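Local coordinates for listeriolysin O (Listeria monocytogenes, PDB 4CDB), which perforates cholesterol-containing host membranes by inserting into them and assembling an oligomeric pore complex, at residues 135-138 / 139-143; 146-149 / 150-154. All coordinates share one frame; numbering follows the deposited sequence.

Interaction 1 (135-138 / 139-143); sequences ATKS and NVNNA. With NA (sodium ion), chain M.
T136 meets N139 across the first turn of helix 137-152, and the longer of the two side chains wraps round the shorter one's hydroxyl. With chi1 at -71°, N139 CG stands beside its own backbone N, so the whole side chain stays near T136. N139 CB lies 3.4 Å from T136 OG1, CG keeps as close, and OD1 is turned farther off. At the tip N139 ND2 comes within 3.1 Å of T136 OG1, but the angle is too poor for a bond; ND2 donates instead to N134 O. The hydroxyl takes the backbone: N139 N donates to T136 OG1 at 3.3 Å (160°), the bond that makes T136 the N-cap. V140 N then reaches T136 O at 3.0 Å, starting the helical pattern. V140 CG2 touches A135 CB at 4.2 Å, and V140 also touches L116 of strand 114-118. K137 and N141 lie side by side, pointing the same way, with K137 CG 3.6 Å from N141 ND2; the N141 side chain is about 3 Å from a second sodium ion. A135 O binds the first sodium at 2.9 Å, with Y88 OH and a water as further ligands. T136 OG1 thus satisfies N139 N where no helical carbonyl does, while A135 O serves a cation.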
ATOM      1  N   ALA A 135      16.189  30.518 -16.824  1.00 46.09           N
ATOM      2  CA  ALA A 135      15.690  29.260 -16.279  1.00 46.73           C
ATOM      3  C   ALA A 135      14.555  28.623 -17.083  1.00 47.72           C
ATOM      4  O   ALA A 135      13.445  28.457 -16.576  1.00 52.36           O
ATOM      5  CB  ALA A 135      15.266  29.452 -14.831  1.00 45.69           C
ATOM      6  N   THR A 136      14.836  28.259 -18.330  1.00 44.24           N
ATOM      7  CA  THR A 136      13.889  27.478 -19.117  1.00 44.31           C
ATOM      8  C   THR A 136      14.058  26.001 -18.780  1.00 40.44           C
ATOM      9  O   THR A 136      14.986  25.629 -18.061  1.00 39.91           O
ATOM     10  CB  THR A 136      14.105  27.675 -20.628  1.00 47.31           C
ATOM     11  OG1 THR A 136      15.446  27.308 -20.972  1.00 47.94           O
ATOM     12  CG2 THR A 136      13.860  29.126 -21.021  1.00 48.51           C
ATOM     13  N   LYS A 137      13.163  25.163 -19.296  1.00 39.78           N
ATOM     14  CA  LYS A 137      13.256  23.723 -19.074  1.00 43.11           C
ATOM     15  C   LYS A 137      14.560  23.162 -19.635  1.00 44.65           C
ATOM     16  O   LYS A 137      15.240  22.374 -18.978  1.00 41.69           O
ATOM     17  CB  LYS A 137      12.064  23.000 -19.702  1.00 37.54           C
ATOM     18  CG  LYS A 137      12.085  21.489 -19.507  1.00 39.26           C
ATOM     19  CD  LYS A 137      11.200  20.781 -20.524  1.00 46.11           C
ATOM     20  CE  LYS A 137       9.776  21.307 -20.487  1.00 54.58           C
ATOM     21  NZ  LYS A 137       8.924  20.687 -21.541  1.00 62.48           N
ATOM     22  N   SER A 138      14.902  23.577 -20.851  1.00 42.45           N
ATOM     23  CA  SER A 138      16.110  23.098 -21.519  1.00 46.09           C
ATOM     24  C   SER A 138      17.373  23.512 -20.771  1.00 45.68           C
ATOM     25  O   SER A 138      18.282  22.710 -20.581  1.00 44.40           O
ATOM     26  CB  SER A 138      16.166  23.615 -22.959  1.00 49.62           C
ATOM     27  OG  SER A 138      15.040  23.180 -23.701  1.00 57.34           O
ATOM     28  N   ASN A 139      17.421  24.770 -20.347  1.00 38.24           N
ATOM     29  CA  ASN A 139      18.589  25.288 -19.645  1.00 42.50           C
ATOM     30  C   ASN A 139      18.784  24.677 -18.259  1.00 39.44           C
ATOM     31  O   ASN A 139      19.911  24.403 -17.848  1.00 36.35           O
ATOM     32  CB  ASN A 139      18.541  26.815 -19.557  1.00 44.96           C
ATOM     33  CG  ASN A 139      18.770  27.485 -20.898  1.00 53.58           C
ATOM     34  OD1 ASN A 139      19.452  26.941 -21.768  1.00 56.16           O
ATOM     35  ND2 ASN A 139      18.205  28.674 -21.070  1.00 52.07           N
ATOM     36  N   VAL A 140      17.686  24.471 -17.539  1.00 34.49           N
ATOM     37  CA  VAL A 140      17.758  23.861 -16.215  1.00 34.73           C
ATOM     38  C   VAL A 140      18.230  22.411 -16.307  1.00 33.60           C
ATOM     39  O   VAL A 140      19.121  21.992 -15.570  1.00 34.64           O
ATOM     40  CB  VAL A 140      16.405  23.947 -15.469  1.00 31.18           C
ATOM     41  CG1 VAL A 140      16.368  22.973 -14.300  1.00 27.01           C
ATOM     42  CG2 VAL A 140      16.158  25.367 -14.986  1.00 26.91           C
ATOM     43  N   ASN A 141      17.642  21.655 -17.230  1.00 32.34           N
ATOM     44  CA  ASN A 141      18.010  20.253 -17.417  1.00 36.37           C
ATOM     45  C   ASN A 141      19.457  20.058 -17.863  1.00 42.58           C
ATOM     46  O   ASN A 141      20.103  19.083 -17.485  1.00 43.77           O
ATOM     47  CB  ASN A 141      17.057  19.562 -18.395  1.00 40.33           C
ATOM     48  CG  ASN A 141      15.692  19.300 -17.789  1.00 50.71           C
ATOM     49  OD1 ASN A 141      15.546  19.219 -16.568  1.00 55.39           O
ATOM     50  ND2 ASN A 141      14.685  19.155 -18.642  1.00 52.25           N
ATOM     51  N   ASN A 142      19.965  20.978 -18.675  1.00 42.18           N
ATOM     52  CA  ASN A 142      21.370  20.931 -19.059  1.00 51.96           C
ATOM     53  C   ASN A 142      22.261  21.254 -17.863  1.00 48.64           C
ATOM     54  O   ASN A 142      23.351  20.697 -17.720  1.00 43.02           O
ATOM     55  CB  ASN A 142      21.658  21.872 -20.233  1.00 58.85           C
ATOM     56  CG  ASN A 142      21.143  21.328 -21.553  1.00 68.83           C
ATOM     57  OD1 ASN A 142      21.814  20.534 -22.214  1.00 77.80           O
ATOM     58  ND2 ASN A 142      19.948  21.754 -21.944  1.00 68.84           N
ATOM     59  N   ALA A 143      21.780  22.142 -16.995  1.00 41.64           N
ATOM     60  CA  ALA A 143      22.504  22.492 -15.779  1.00 39.24           C
ATOM     61  C   ALA A 143      22.554  21.318 -14.805  1.00 39.88           C
ATOM     62  O   ALA A 143      23.554  21.116 -14.114  1.00 36.01           O
ATOM     63  CB  ALA A 143      21.875  23.704 -15.117  1.00 30.04           C
TER
HETATM   64 NA    NA M1538      10.654  27.762 -16.856  1.00 79.48          NA
HETATM   65  O   HOH W   1       8.133  28.616 -15.551  1.00 77.68           O

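Interaction 2 (146-149 / 150-154); sequences TLVE and RWNEK
V148 O is gripped by two backbone N-H groups, a fairly straight one from N152 and a weak one from W151. N152 N donates to V148 O at 3.1 Å (155°), the ordinary helical bond. W151 N stands 3.3 Å from V148 O, and its bond is weak because it is sharply bent. The amide of N152 hangs beside the same carbonyl: CG sits anti to its own carbonyl carbon, which brings N152 ND2 alongside the side chain of V148, 3.5 Å from V148 CG1. That nitrogen is also near V148 O, but the angle is too poor for a bond.

Two residues earlier, R150 N donates to T146 O at 3.0 Å, and the R150 side chain bends at chi3 (63°) to lay its guanidinium against L147. Methyl CD2 of L147 covers one face of that group, offset toward its rim and 3.6 Å from R150 NH2, an apolar cover for a charged plane. The same NH2 donates to the carbonyls of D127 and K129, so the arginine ties the helix to the chain leading into strand 129-132.

This is the C-terminal end of helix 137-152, which packs against the sheet through L147 and V148 on I118 and through L147 on I130. Beyond N152 the chain leaves the helix, and the indole of W151, directed away from the preceding turn, hydrogen-bonds through NE1 to P121 O.

E149 and E153 bring like charges together: OE1 of E149 is 3.5 Å from OE2 of E153, with the two carboxylates turned 68° apart. The salt bridge from E149 OE1 to R340 NH2 probably offsets much of this repulsion.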
ATOM      1  N   THR A 146      25.088  18.948 -15.976  1.00 47.82           N
ATOM      2  CA  THR A 146      26.408  19.522 -15.737  1.00 50.36           C
ATOM      3  C   THR A 146      26.889  19.214 -14.320  1.00 50.72           C
ATOM      4  O   THR A 146      28.050  18.862 -14.112  1.00 54.40           O
ATOM      5  CB  THR A 146      26.411  21.047 -15.974  1.00 49.69           C
ATOM      6  OG1 THR A 146      25.918  21.328 -17.291  1.00 52.80           O
ATOM      7  CG2 THR A 146      27.816  21.614 -15.829  1.00 41.45           C
ATOM      8  N   LEU A 147      25.986  19.338 -13.351  1.00 45.35           N
ATOM      9  CA  LEU A 147      26.303  19.032 -11.957  1.00 40.13           C
ATOM     10  C   LEU A 147      26.609  17.549 -11.752  1.00 42.59           C
ATOM     11  O   LEU A 147      27.543  17.194 -11.030  1.00 39.67           O
ATOM     12  CB  LEU A 147      25.156  19.461 -11.036  1.00 35.42           C
ATOM     13  CG  LEU A 147      24.920  20.964 -10.864  1.00 37.23           C
ATOM     14  CD1 LEU A 147      23.737  21.215  -9.941  1.00 38.03           C
ATOM     15  CD2 LEU A 147      26.170  21.659 -10.338  1.00 37.87           C
ATOM     16  N   VAL A 148      25.816  16.690 -12.386  1.00 36.09           N
ATOM     17  CA  VAL A 148      26.001  15.245 -12.279  1.00 37.33           C
ATOM     18  C   VAL A 148      27.345  14.810 -12.866  1.00 47.00           C
ATOM     19  O   VAL A 148      28.050  13.985 -12.286  1.00 48.26           O
ATOM     20  CB  VAL A 148      24.852  14.475 -12.968  1.00 36.66           C
ATOM     21  CG1 VAL A 148      25.202  13.005 -13.123  1.00 44.73           C
ATOM     22  CG2 VAL A 148      23.553  14.637 -12.186  1.00 34.79           C
ATOM     23  N   GLU A 149      27.699  15.375 -14.017  1.00 48.24           N
ATOM     24  CA  GLU A 149      28.978  15.070 -14.648  1.00 61.67           C
ATOM     25  C   GLU A 149      30.151  15.571 -13.818  1.00 65.17           C
ATOM     26  O   GLU A 149      31.199  14.928 -13.761  1.00 69.87           O
ATOM     27  CB  GLU A 149      29.048  15.656 -16.060  1.00 70.35           C
ATOM     28  CG  GLU A 149      28.341  14.819 -17.105  1.00 81.19           C
ATOM     29  CD  GLU A 149      28.875  13.397 -17.169  1.00 91.76           C
ATOM     30  OE1 GLU A 149      30.112  13.218 -17.132  1.00 96.09           O
ATOM     31  OE2 GLU A 149      28.057  12.459 -17.263  1.00 93.88           O
ATOM     32  N   ARG A 150      29.970  16.723 -13.180  1.00 56.42           N
ATOM     33  CA  ARG A 150      31.005  17.295 -12.326  1.00 57.46           C
ATOM     34  C   ARG A 150      31.311  16.390 -11.135  1.00 57.94           C
ATOM     35  O   ARG A 150      32.464  16.267 -10.717  1.00 55.68           O
ATOM     36  CB  ARG A 150      30.609  18.702 -11.861  1.00 55.53           C
ATOM     37  CG  ARG A 150      31.454  19.807 -12.478  1.00 61.00           C
ATOM     38  CD  ARG A 150      30.686  21.118 -12.611  1.00 63.90           C
ATOM     39  NE  ARG A 150      30.275  21.676 -11.324  1.00 60.32           N
ATOM     40  CZ  ARG A 150      29.711  22.872 -11.175  1.00 55.09           C
ATOM     41  NH1 ARG A 150      29.494  23.642 -12.233  1.00 53.78           N
ATOM     42  NH2 ARG A 150      29.367  23.303  -9.970  1.00 51.75           N
ATOM     43  N   TRP A 151      30.278  15.744 -10.602  1.00 48.33           N
ATOM     44  CA  TRP A 151      30.453  14.812  -9.496  1.00 52.37           C
ATOM     45  C   TRP A 151      31.131  13.526  -9.962  1.00 65.05           C
ATOM     46  O   TRP A 151      31.987  12.978  -9.268  1.00 64.37           O
ATOM     47  CB  TRP A 151      29.110  14.488  -8.837  1.00 46.45           C
ATOM     48  CG  TRP A 151      29.236  13.562  -7.656  1.00 46.74           C
ATOM     49  CD1 TRP A 151      29.540  13.908  -6.370  1.00 49.23           C
ATOM     50  CD2 TRP A 151      29.062  12.138  -7.656  1.00 47.61           C
ATOM     51  NE1 TRP A 151      29.566  12.788  -5.571  1.00 51.21           N
ATOM     52  CE2 TRP A 151      29.275  11.689  -6.336  1.00 49.94           C
ATOM     53  CE3 TRP A 151      28.744  11.200  -8.643  1.00 45.08           C
ATOM     54  CZ2 TRP A 151      29.184  10.343  -5.980  1.00 48.83           C
ATOM     55  CZ3 TRP A 151      28.655   9.865  -8.288  1.00 50.50           C
ATOM     56  CH2 TRP A 151      28.873   9.449  -6.968  1.00 49.26           C
ATOM     57  N   ASN A 152      30.739  13.051 -11.141  1.00 69.61           N
ATOM     58  CA  ASN A 152      31.307  11.833 -11.708  1.00 70.81           C
ATOM     59  C   ASN A 152      32.790  11.969 -12.048  1.00 70.41           C
ATOM     60  O   ASN A 152      33.498  10.971 -12.176  1.00 73.61           O
ATOM     61  CB  ASN A 152      30.528  11.401 -12.955  1.00 70.14           C
ATOM     62  CG  ASN A 152      29.148  10.860 -12.627  1.00 73.12           C
ATOM     63  OD1 ASN A 152      28.952  10.194 -11.611  1.00 77.28           O
ATOM     64  ND2 ASN A 152      28.182  11.139 -13.496  1.00 69.47           N
ATOM     65  N   GLU A 153      33.255  13.206 -12.189  1.00 69.32           N
ATOM     66  CA  GLU A 153      34.619  13.462 -12.642  1.00 71.78           C
ATOM     67  C   GLU A 153      35.549  13.992 -11.549  1.00 78.07           C
ATOM     68  O   GLU A 153      36.708  14.307 -11.817  1.00 86.20           O
ATOM     69  CB  GLU A 153      34.612  14.430 -13.830  1.00 71.21           C
ATOM     70  CG  GLU A 153      33.920  13.890 -15.074  1.00 77.44           C
ATOM     71  CD  GLU A 153      33.863  14.906 -16.203  1.00 83.55           C
ATOM     72  OE1 GLU A 153      34.379  16.031 -16.029  1.00 86.38           O
ATOM     73  OE2 GLU A 153      33.300  14.577 -17.269  1.00 86.89           O
ATOM     74  N   LYS A 154      35.044  14.095 -10.323  1.00 73.81           N
ATOM     75  CA  LYS A 154      35.854  14.591  -9.212  1.00 69.81           C
ATOM     76  C   LYS A 154      35.701  13.757  -7.946  1.00 66.44           C
ATOM     77  O   LYS A 154      36.666  13.550  -7.211  1.00 73.12           O
ATOM     78  CB  LYS A 154      35.511  16.048  -8.889  1.00 66.88           C
ATOM     79  CG  LYS A 154      36.128  17.080  -9.813  1.00 72.42           C
ATOM     80  CD  LYS A 154      36.114  18.455  -9.158  1.00 75.65           C
ATOM     81  CE  LYS A 154      36.361  19.563 -10.167  1.00 78.41           C
ATOM     82  NZ  LYS A 154      36.237  20.909  -9.538  1.00 80.80           N
TER

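In the fold
Interactions 1 and 2 are the two ends of one helix, 137-152, with centres 16 Å apart. A hydrogen bond one turn of helix long joins them: T146 of interaction 2 donates through OG1 to the carbonyl of N142 in interaction 1. Both rest on the same two strands: V140, L147 and V148 meet strand 114-118, while N139, T146 and L147 meet strand 129-132. Bound sodium belongs to the first end alone, in two separate sites: A135 shares one with Y88, and N141 shares the other with S85, whereas the side chain of V148 lies about 12 Å from a bound ion. The transmembrane segments, starting at residue 176, come later in the chain than either interaction.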